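One contact in two related proteins. Structure 1 is multicopper oxidase from Uncultured bacterium, which probably oxidises substrates at the expense of molecular oxygen, as multicopper oxidases of the laccase type do with their bound copper ions: PDB 4E9Y (chain A, 1.50 Å), residues Ile59-Val64 and Leu101-His106. Structure 2 is multicopper oxidase type 1 from Nitrosomonas europaea: PDB 3G5W (chain B, 1.90 Å), residues Ile58-Met63 and Met100-His105. Both blocks share one frame: the second was fitted to the first on N, CA, C and O of the twelve residues, RMSD 0.13 Å. Numbering follows each deposited sequence.

Structure 1 (4E9Y). With CU (copper (II) ion), chain C; CU (copper (II) ion), chain D; CU (copper (II) ion), chain E; CU (copper (II) ion), chain F.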
loop_
_atom_site.group_PDB
_atom_site.type_symbol
_atom_site.label_atom_id
_atom_site.label_comp_id
_atom_site.label_asym_id
_atom_site.label_seq_id
_atom_site.Cartn_x
_atom_site.Cartn_y
_atom_site.Cartn_z
ATOM N N ILE A 59 22.310 -10.153 -12.139
ATOM C CA ILE A 59 21.647 -8.839 -12.184
ATOM C C ILE A 59 20.404 -8.967 -13.068
ATOM O O ILE A 59 20.508 -9.347 -14.231
ATOM C CB ILE A 59 22.541 -7.715 -12.711
ATOM C CG1 ILE A 59 23.904 -7.642 -12.002
ATOM C CG2 ILE A 59 21.849 -6.349 -12.651
ATOM C CD1 ILE A 59 24.720 -6.445 -12.490
ATOM N N HIS A 60 19.251 -8.619 -12.487
ATOM C CA HIS A 60 18.001 -8.460 -13.223
ATOM C C HIS A 60 17.777 -6.970 -13.532
ATOM O O HIS A 60 18.031 -6.138 -12.651
ATOM C CB HIS A 60 16.834 -9.069 -12.427
ATOM C CG HIS A 60 15.504 -8.590 -12.956
ATOM N ND1 HIS A 60 15.073 -8.848 -14.229
ATOM C CD2 HIS A 60 14.520 -7.845 -12.342
ATOM C CE1 HIS A 60 13.875 -8.295 -14.433
ATOM N NE2 HIS A 60 13.548 -7.701 -13.290
ATOM N N TRP A 61 17.329 -6.673 -14.733
ATOM C CA TRP A 61 17.126 -5.321 -15.272
ATOM C C TRP A 61 15.621 -5.056 -15.226
ATOM O O TRP A 61 14.874 -5.428 -16.122
ATOM C CB TRP A 61 17.770 -5.199 -16.666
ATOM C CG TRP A 61 19.189 -5.729 -16.566
ATOM C CD1 TRP A 61 19.570 -7.018 -16.823
ATOM C CD2 TRP A 61 20.387 -5.031 -16.190
ATOM N NE1 TRP A 61 20.935 -7.151 -16.628
ATOM C CE2 TRP A 61 21.468 -5.952 -16.239
ATOM C CE3 TRP A 61 20.658 -3.709 -15.814
ATOM C CZ2 TRP A 61 22.791 -5.612 -15.931
ATOM C CZ3 TRP A 61 21.981 -3.384 -15.508
ATOM C CH2 TRP A 61 23.028 -4.307 -15.564
ATOM N N HIS A 62 15.214 -4.434 -14.115
ATOM C CA HIS A 62 13.785 -4.323 -13.808
ATOM C C HIS A 62 13.152 -3.264 -14.687
ATOM O O HIS A 62 13.461 -2.086 -14.536
ATOM C CB HIS A 62 13.535 -4.035 -12.334
ATOM C CG HIS A 62 12.085 -3.948 -11.892
ATOM N ND1 HIS A 62 11.707 -4.681 -10.781
ATOM C CD2 HIS A 62 10.956 -3.292 -12.286
ATOM C CE1 HIS A 62 10.426 -4.479 -10.524
ATOM N NE2 HIS A 62 9.954 -3.642 -11.440
ATOM N N GLY A 63 12.200 -3.667 -15.516
ATOM C CA GLY A 63 11.538 -2.790 -16.445
ATOM C C GLY A 63 12.043 -2.991 -17.860
ATOM O O GLY A 63 11.381 -2.582 -18.810
ATOM N N VAL A 64 13.207 -3.652 -17.974
ATOM C CA VAL A 64 13.744 -3.890 -19.316
ATOM C C VAL A 64 13.000 -5.064 -19.938
ATOM O O VAL A 64 12.959 -6.134 -19.324
ATOM C CB VAL A 64 15.259 -4.175 -19.251
ATOM C CG1 VAL A 64 15.801 -4.652 -20.585
ATOM C CG2 VAL A 64 16.008 -2.909 -18.810
ATOM N N LEU A 101 13.970 3.057 -14.708
ATOM C CA LEU A 101 14.095 1.632 -14.456
ATOM C C LEU A 101 15.091 1.394 -13.324
ATOM O O LEU A 101 15.681 2.342 -12.758
ATOM C CB LEU A 101 14.542 0.898 -15.726
ATOM C CG LEU A 101 13.843 1.319 -17.009
ATOM C CD1 LEU A 101 14.259 0.432 -18.187
ATOM C CD2 LEU A 101 12.331 1.287 -16.869
ATOM N N TRP A 102 15.320 0.117 -12.976
ATOM C CA TRP A 102 16.372 -0.112 -12.001
ATOM C C TRP A 102 16.972 -1.493 -12.204
ATOM O O TRP A 102 16.482 -2.219 -13.081
ATOM C CB TRP A 102 15.862 0.109 -10.597
ATOM C CG TRP A 102 14.785 -0.766 -10.032
ATOM C CD1 TRP A 102 13.564 -1.010 -10.598
ATOM C CD2 TRP A 102 14.854 -1.488 -8.803
ATOM N NE1 TRP A 102 12.871 -1.866 -9.756
ATOM C CE2 TRP A 102 13.616 -2.170 -8.670
ATOM C CE3 TRP A 102 15.799 -1.649 -7.782
ATOM C CZ2 TRP A 102 13.360 -2.974 -7.558
ATOM C CZ3 TRP A 102 15.536 -2.442 -6.699
ATOM C CH2 TRP A 102 14.299 -3.115 -6.583
ATOM N N TYR A 103 18.006 -1.812 -11.443
ATOM C CA TYR A 103 18.587 -3.161 -11.628
ATOM C C TYR A 103 18.868 -3.714 -10.249
ATOM O O TYR A 103 19.108 -2.957 -9.286
ATOM C CB TYR A 103 19.817 -3.125 -12.571
ATOM C CG TYR A 103 20.941 -2.260 -12.010
ATOM C CD1 TYR A 103 21.884 -2.771 -11.142
ATOM C CD2 TYR A 103 21.036 -0.908 -12.355
ATOM C CE1 TYR A 103 22.922 -2.018 -10.600
ATOM C CE2 TYR A 103 22.059 -0.138 -11.824
ATOM C CZ TYR A 103 22.975 -0.677 -10.966
ATOM O OH TYR A 103 24.001 0.078 -10.439
ATOM N N HIS A 104 18.875 -5.033 -10.027
ATOM C CA HIS A 104 19.104 -5.587 -8.717
ATOM C C HIS A 104 19.464 -7.074 -8.834
ATOM O O HIS A 104 19.143 -7.700 -9.849
ATOM C CB HIS A 104 17.918 -5.452 -7.752
ATOM C CG HIS A 104 16.615 -6.022 -8.234
ATOM N ND1 HIS A 104 16.244 -7.345 -8.170
ATOM C CD2 HIS A 104 15.561 -5.383 -8.806
ATOM C CE1 HIS A 104 15.019 -7.502 -8.690
ATOM N NE2 HIS A 104 14.593 -6.323 -9.075
ATOM N N CYS A 105 20.085 -7.590 -7.792
ATOM C CA CYS A 105 20.396 -9.033 -7.896
ATOM C C CYS A 105 19.096 -9.806 -7.895
ATOM O O CYS A 105 18.098 -9.323 -7.348
ATOM C CB CYS A 105 21.275 -9.412 -6.713
ATOM S SG CYS A 105 21.684 -11.179 -6.686
ATOM N N HIS A 106 19.051 -11.008 -8.454
ATOM C CA HIS A 106 17.851 -11.828 -8.389
ATOM C C HIS A 106 18.134 -13.209 -7.773
ATOM O O HIS A 106 17.358 -14.144 -8.005
ATOM C CB HIS A 106 17.238 -12.014 -9.782
ATOM C CG HIS A 106 15.741 -11.944 -9.749
ATOM N ND1 HIS A 106 14.978 -12.963 -9.221
ATOM C CD2 HIS A 106 14.881 -10.989 -10.171
ATOM C CE1 HIS A 106 13.703 -12.632 -9.316
ATOM N NE2 HIS A 106 13.615 -11.447 -9.891
HETATM CU CU CU C . 12.675 -5.810 -9.514
HETATM CU CU CU D . 11.736 -7.386 -12.976
HETATM CU CU CU E . 11.764 -10.539 -10.417
HETATM CU CU CU F . 23.036 -11.338 -4.823
#
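The copper-binding edge of a cupredoxin-like sheet is built from the outermost strand 60-62 and its antiparallel neighbour 101-104, which pairs on its other edge with strand 119-125. His60 N donates to His104 O (2.8 Å). His62 ND1 and His104 NE2 bind one copper, both at 2.0 Å, and His254 of the second subunit shares it; His60 and His106 bind one each. This cluster at the subunit interface is consistent with the trinuclear centre of multicopper oxidases. Cys105 SG, with His57 and His112, binds a fourth copper, consistent with the type 1 site. Trp102 NE1 lies over a face of the His62 ring, 3.1 Å from CG. Past the end of strand 60-62, Leu101, with CG anti to the carbonyl carbon (chi1 -44°), sets CD1 3.8 Å from Val64 CG2. Leu101 CB lies 3.4 Å from His62 O.

Structure 2 (3G5W). With CU (copper (II) ion), chain G; C2O (Cu-O-Cu linkage), chain H; C1O (Cu-O linkage), chain I.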
loop_
_atom_site.group_PDB
_atom_site.type_symbol
_atom_site.label_atom_id
_atom_site.label_comp_id
_atom_site.label_asym_id
_atom_site.label_seq_id
_atom_site.Cartn_x
_atom_site.Cartn_y
_atom_site.Cartn_z
ATOM N N ILE B 58 22.300 -10.117 -12.190
ATOM C CA ILE B 58 21.667 -8.807 -12.281
ATOM C C ILE B 58 20.434 -8.903 -13.152
ATOM O O ILE B 58 20.503 -9.278 -14.330
ATOM C CB ILE B 58 22.580 -7.691 -12.820
ATOM C CG1 ILE B 58 23.849 -7.562 -11.981
ATOM C CG2 ILE B 58 21.814 -6.341 -12.826
ATOM C CD1 ILE B 58 24.752 -6.432 -12.424
ATOM N N HIS B 59 19.298 -8.552 -12.558
ATOM C CA HIS B 59 18.062 -8.449 -13.291
ATOM C C HIS B 59 17.796 -6.978 -13.603
ATOM O O HIS B 59 17.968 -6.112 -12.749
ATOM C CB HIS B 59 16.910 -9.063 -12.489
ATOM C CG HIS B 59 15.565 -8.701 -13.023
ATOM N ND1 HIS B 59 15.182 -8.975 -14.318
ATOM C CD2 HIS B 59 14.522 -8.053 -12.449
ATOM C CE1 HIS B 59 13.951 -8.534 -14.512
ATOM N NE2 HIS B 59 13.537 -7.956 -13.397
ATOM N N TRP B 60 17.389 -6.711 -14.835
ATOM C CA TRP B 60 17.165 -5.357 -15.314
ATOM C C TRP B 60 15.658 -5.085 -15.281
ATOM O O TRP B 60 14.930 -5.351 -16.244
ATOM C CB TRP B 60 17.797 -5.189 -16.704
ATOM C CG TRP B 60 19.205 -5.754 -16.724
ATOM C CD1 TRP B 60 19.573 -7.029 -17.065
ATOM C CD2 TRP B 60 20.410 -5.084 -16.326
ATOM N NE1 TRP B 60 20.932 -7.183 -16.921
ATOM C CE2 TRP B 60 21.470 -6.009 -16.464
ATOM C CE3 TRP B 60 20.699 -3.788 -15.871
ATOM C CZ2 TRP B 60 22.804 -5.677 -16.175
ATOM C CZ3 TRP B 60 22.020 -3.459 -15.580
ATOM C CH2 TRP B 60 23.055 -4.406 -15.732
ATOM N N HIS B 61 15.207 -4.581 -14.136
ATOM C CA HIS B 61 13.774 -4.425 -13.838
ATOM C C HIS B 61 13.155 -3.314 -14.668
ATOM O O HIS B 61 13.456 -2.136 -14.465
ATOM C CB HIS B 61 13.565 -4.123 -12.350
ATOM C CG HIS B 61 12.125 -4.134 -11.927
ATOM N ND1 HIS B 61 11.683 -4.817 -10.815
ATOM C CD2 HIS B 61 11.026 -3.567 -12.483
ATOM C CE1 HIS B 61 10.374 -4.661 -10.697
ATOM N NE2 HIS B 61 9.952 -3.901 -11.693
ATOM N N GLY B 62 12.269 -3.698 -15.578
ATOM C CA GLY B 62 11.629 -2.758 -16.492
ATOM C C GLY B 62 12.107 -2.921 -17.922
ATOM O O GLY B 62 11.478 -2.413 -18.856
ATOM N N MET B 63 13.230 -3.613 -18.100
ATOM C CA MET B 63 13.712 -3.931 -19.435
ATOM C C MET B 63 12.902 -5.100 -19.979
ATOM O O MET B 63 12.853 -6.165 -19.364
ATOM C CB MET B 63 15.212 -4.260 -19.435
ATOM C CG MET B 63 16.154 -3.077 -19.174
ATOM S SD MET B 63 16.030 -1.741 -20.397
ATOM C CE MET B 63 14.877 -0.641 -19.581
ATOM N N MET B 100 13.850 3.028 -14.550
ATOM C CA MET B 100 13.981 1.598 -14.311
ATOM C C MET B 100 15.059 1.387 -13.247
ATOM O O MET B 100 15.644 2.347 -12.740
ATOM C CB MET B 100 14.307 0.854 -15.611
ATOM C CG MET B 100 13.492 1.302 -16.840
ATOM S SD MET B 100 11.695 1.233 -16.633
ATOM C CE MET B 100 11.159 1.552 -18.313
ATOM N N TRP B 101 15.315 0.135 -12.894
ATOM C CA TRP B 101 16.372 -0.159 -11.942
ATOM C C TRP B 101 16.915 -1.557 -12.146
ATOM O O TRP B 101 16.376 -2.334 -12.942
ATOM C CB TRP B 101 15.915 0.090 -10.491
ATOM C CG TRP B 101 14.813 -0.798 -9.970
ATOM C CD1 TRP B 101 13.593 -1.014 -10.536
ATOM C CD2 TRP B 101 14.821 -1.545 -8.741
ATOM N NE1 TRP B 101 12.846 -1.855 -9.748
ATOM C CE2 TRP B 101 13.573 -2.200 -8.642
ATOM C CE3 TRP B 101 15.758 -1.720 -7.716
ATOM C CZ2 TRP B 101 13.239 -3.030 -7.562
ATOM C CZ3 TRP B 101 15.429 -2.543 -6.637
ATOM C CH2 TRP B 101 14.175 -3.186 -6.571
ATOM N N TYR B 102 18.010 -1.854 -11.458
ATOM C CA TYR B 102 18.605 -3.164 -11.545
ATOM C C TYR B 102 18.980 -3.664 -10.174
ATOM O O TYR B 102 19.302 -2.887 -9.276
ATOM C CB TYR B 102 19.788 -3.195 -12.514
ATOM C CG TYR B 102 20.992 -2.343 -12.168
ATOM C CD1 TYR B 102 21.042 -0.996 -12.516
ATOM C CD2 TYR B 102 22.118 -2.910 -11.557
ATOM C CE1 TYR B 102 22.158 -0.219 -12.231
ATOM C CE2 TYR B 102 23.242 -2.144 -11.262
ATOM C CZ TYR B 102 23.257 -0.798 -11.607
ATOM O OH TYR B 102 24.381 -0.038 -11.340
ATOM N N HIS B 103 18.897 -4.973 -10.015
ATOM C CA HIS B 103 19.175 -5.600 -8.741
ATOM C C HIS B 103 19.506 -7.067 -8.929
ATOM O O HIS B 103 19.209 -7.662 -9.971
ATOM C CB HIS B 103 17.993 -5.421 -7.763
ATOM C CG HIS B 103 16.685 -5.966 -8.257
ATOM N ND1 HIS B 103 16.336 -7.294 -8.140
ATOM C CD2 HIS B 103 15.614 -5.348 -8.813
ATOM C CE1 HIS B 103 15.121 -7.477 -8.626
ATOM N NE2 HIS B 103 14.662 -6.312 -9.042
ATOM N N CYS B 104 20.124 -7.647 -7.911
ATOM C CA CYS B 104 20.377 -9.075 -7.903
ATOM C C CYS B 104 19.046 -9.809 -7.815
ATOM O O CYS B 104 18.093 -9.280 -7.249
ATOM C CB CYS B 104 21.234 -9.437 -6.701
ATOM S SG CYS B 104 21.825 -11.130 -6.765
ATOM N N HIS B 105 18.978 -11.017 -8.372
ATOM C CA HIS B 105 17.768 -11.835 -8.269
ATOM C C HIS B 105 18.028 -13.174 -7.565
ATOM O O HIS B 105 17.216 -14.098 -7.666
ATOM C CB HIS B 105 17.142 -12.065 -9.645
ATOM C CG HIS B 105 15.641 -11.997 -9.651
ATOM N ND1 HIS B 105 14.849 -12.859 -8.922
ATOM C CD2 HIS B 105 14.789 -11.161 -10.296
ATOM C CE1 HIS B 105 13.575 -12.562 -9.121
ATOM N NE2 HIS B 105 13.513 -11.533 -9.947
HETATM CU CU CU G . 22.983 -11.441 -4.986
HETATM CU CU2 C2O H . 11.708 -10.756 -10.740
HETATM CU CU3 C2O H . 12.698 -5.971 -9.542
HETATM O O1 C2O H . 12.192 -8.962 -10.063
HETATM CU CU4 C1O I . 11.594 -7.524 -13.191
HETATM O O3 C1O I . 11.193 -6.563 -15.674
#
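Histidines of the copper cluster at the subunit interface, consistent with a trinuclear centre, sit on paired strands: His59 N donates to His103 O (2.7 Å). His61 ND1 and His103 NE2 bind CU3 of the Cu-O-Cu linkage, at 2.0 and 2.1 Å, and His253 of the second subunit shares it; His105 binds its other copper, His59 that of the Cu-O linkage, whose O3 accepts a hydrogen bond from Gly62 N (3.1 Å). Cys104 SG, with His56 and His111, binds a separate copper, consistent with the type 1 site. Trp101 NE1 lies over a face of the His61 ring, 3.2 Å from CG. Past the end of strand 59-61, bends in Met63 (chi2 -61°, chi3 95°) bring CE 3.6 Å from Met100 CG, itself anti to the carbonyl carbon (chi1 -43°). Met100 CB lies 3.3 Å from His61 O.

What differs
The two exchanged residues touch each other in both structures. Going from Val64(A) to Met63(B), the CB atoms coincide within the error and CG2 of Val64(A) is replaced by CG of Met63(B), 0.4 Å apart. The CG1 branch of Val64(A) goes without a counterpart in the methionine, while SD and CE of Met63(B) come in. Across from it, Leu101(A) gives way to Met100(B) with the first torsion kept (chi1 -44° against -43°). CG of Leu101(A) and CG of Met100(B) fall 0.4 Å apart, and SD of Met100(B) falls near CD2 of Leu101(A), 0.7 Å apart. What disappears is the CD1 branch of Leu101(A); CE of Met63(B) stands 1.9 Å apart from its place after superposition. The second exchange thus removes a methyl close to where the first brings one in, and Val64(A) and Leu101(A) touch, as do Met63(B) and Met100(B). CE of Met100(B) extends past the end of the leucine.

The surrounding side chains His60(A), Trp61(A), His62(A), Trp102(A) and His104(A) keep their places. At the metal site, the copper ions of chains C and E in structure 1 are modelled as a Cu-O-Cu linkage in structure 2, and the copper of chain D as a Cu-O linkage, which touches His59(B), Trp60(B), His61(B) and Gly62(B).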